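PDB 1RFE: conserved protein from Mycobacterium tuberculosis, which is of unknown function but probably binds coenzyme F420 and may be an oxidoreductase of the FMN-binding split-barrel clan. Local coordinates for residues Ile30-Gly34 and Gln35-Thr39. Numbering follows the deposited sequence. Where two conformers were deposited one is given.
Sequences IGPDG and QPHLT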
loop_
_atom_site.group_PDB
_atom_site.type_symbol
_atom_site.label_atom_id
_atom_site.label_comp_id
_atom_site.label_asym_id
_atom_site.label_seq_id
_atom_site.Cartn_x
_atom_site.Cartn_y
_atom_site.Cartn_z
ATOM N N ILE A 30 0.666 -12.407 8.540
ATOM C CA ILE A 30 0.104 -13.422 9.387
ATOM C C ILE A 30 1.140 -13.766 10.455
ATOM O O ILE A 30 2.214 -14.176 10.128
ATOM C CB ILE A 30 -0.251 -14.660 8.567
ATOM C CG1 ILE A 30 -1.298 -14.274 7.556
ATOM C CG2 ILE A 30 -0.774 -15.825 9.505
ATOM C CD1 ILE A 30 -1.730 -15.393 6.676
ATOM N N GLY A 31 0.809 -13.534 11.722
ATOM C CA GLY A 31 1.714 -13.879 12.789
ATOM C C GLY A 31 1.912 -15.368 12.898
ATOM O O GLY A 31 1.152 -16.133 12.334
ATOM N N PRO A 32 2.915 -15.784 13.665
ATOM C CA PRO A 32 3.217 -17.214 13.812
ATOM C C PRO A 32 2.106 -18.067 14.423
ATOM O O PRO A 32 2.097 -19.283 14.199
ATOM C CB PRO A 32 4.479 -17.248 14.721
ATOM C CG PRO A 32 4.638 -15.953 15.284
ATOM C CD PRO A 32 3.850 -14.949 14.431
ATOM N N ASP A 33 1.194 -17.464 15.171
ATOM C CA ASP A 33 0.006 -18.201 15.706
ATOM C C ASP A 33 -1.277 -17.906 14.926
ATOM O O ASP A 33 -2.381 -18.247 15.369
ATOM C CB ASP A 33 -0.207 -17.882 17.206
ATOM C CG ASP A 33 -0.456 -16.411 17.464
ATOM O OD1 ASP A 33 -0.338 -15.566 16.530
ATOM O OD2 ASP A 33 -0.796 -15.975 18.568
ATOM N N GLY A 34 -1.115 -17.318 13.735
ATOM C CA GLY A 34 -2.221 -16.990 12.896
ATOM C C GLY A 34 -2.840 -15.619 13.080
ATOM O O GLY A 34 -3.700 -15.223 12.279
ATOM N N GLN A 35 -2.448 -14.911 14.132
ATOM C CA GLN A 35 -2.917 -13.534 14.437
ATOM C C GLN A 35 -2.554 -12.529 13.379
ATOM O O GLN A 35 -1.402 -12.438 13.036
ATOM C CB GLN A 35 -2.330 -13.027 15.762
ATOM C CG GLN A 35 -2.851 -11.627 16.197
ATOM C CD GLN A 35 -4.231 -11.620 16.794
ATOM O OE1 GLN A 35 -4.586 -12.523 17.525
ATOM N NE2 GLN A 35 -4.985 -10.535 16.566
ATOM N N PRO A 36 -3.510 -11.751 12.865
ATOM C CA PRO A 36 -3.159 -10.726 11.900
ATOM C C PRO A 36 -2.302 -9.623 12.548
ATOM O O PRO A 36 -2.629 -9.140 13.617
ATOM C CB PRO A 36 -4.488 -10.184 11.420
ATOM C CG PRO A 36 -5.501 -10.974 12.000
ATOM C CD PRO A 36 -4.950 -11.806 13.103
ATOM N N HIS A 37 -1.183 -9.312 11.913
ATOM C CA HIS A 37 -0.239 -8.336 12.430
ATOM C C HIS A 37 -0.382 -7.124 11.537
ATOM O O HIS A 37 -0.109 -7.216 10.342
ATOM C CB HIS A 37 1.198 -8.868 12.379
ATOM C CG HIS A 37 1.560 -9.763 13.532
ATOM N ND1 HIS A 37 2.703 -10.549 13.532
ATOM C CD2 HIS A 37 0.945 -9.982 14.725
ATOM C CE1 HIS A 37 2.778 -11.199 14.685
ATOM N NE2 HIS A 37 1.709 -10.896 15.410
ATOM N N LEU A 38 -0.811 -5.998 12.127
ATOM C CA LEU A 38 -1.103 -4.790 11.364
ATOM C C LEU A 38 -0.085 -3.674 11.519
ATOM O O LEU A 38 0.303 -3.348 12.636
ATOM C CB LEU A 38 -2.450 -4.251 11.774
ATOM C CG LEU A 38 -3.677 -5.153 11.645
ATOM C CD1 LEU A 38 -4.978 -4.369 12.005
ATOM C CD2 LEU A 38 -3.741 -5.878 10.242
ATOM N N THR A 39 0.307 -3.043 10.401
ATOM C CA THR A 39 1.195 -1.864 10.444
ATOM C C THR A 39 0.722 -0.842 9.410
ATOM O O THR A 39 0.175 -1.209 8.383
ATOM C CB THR A 39 2.667 -2.244 10.159
ATOM O OG1 THR A 39 2.806 -2.656 8.796
ATOM C CG2 THR A 39 3.134 -3.465 10.978
HETATM O O HOH W 1 -3.126 -15.179 18.997
#
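A 3:5 beta hairpin, a type I turn with a G1 beta bulge at G34, sets G31 CA against one face of the H37 imidazole and D33 against the backbone of Q35. The turn runs from G31 to G34, closed by the G34 N to G31 O hydrogen bond. At its neck G31 N donates to Q35 O at 2.8 Å, a fairly straight bond, and beyond it I30 and P36 form an antiparallel, non-hydrogen-bonded pair, both on the same face of the sheet. G34 takes positive phi (90°), where a CB would jam against the carbonyl of D33.

The D33 carboxylate reaches forward along the chain to Q35. With CG set between the backbone N and the carbonyl carbon (chi1 60°), D33 OD1 receives Q35 N at 3.3 Å, a long bond that arrives from well above the carboxylate plane. The side chains of D33 and Q35 run side by side; a water donates to D33 OD2 and, weakly, to Q35 OE1, bridging their ends.

In the H37 conformer described here, one of two, G31 CA makes a CH-pi contact 3.8 Å from the H37 ring centroid, displaced toward the rim. CG lies beside the backbone N (chi1 -82°), and P32 CD reaches H37 CE1 obliquely at 3.9 Å.

H37 ND1 is hydrogen-bonded to OD1 of N63, on helix 59-66, and P32 also touches that residue. The exposed hairpin end joining strands 25-30 and 36-46 is thereby tied to this helix, while backbone bonds from H37 to T29 and T39 to L27 continue the strand pairing into the antiparallel sheet.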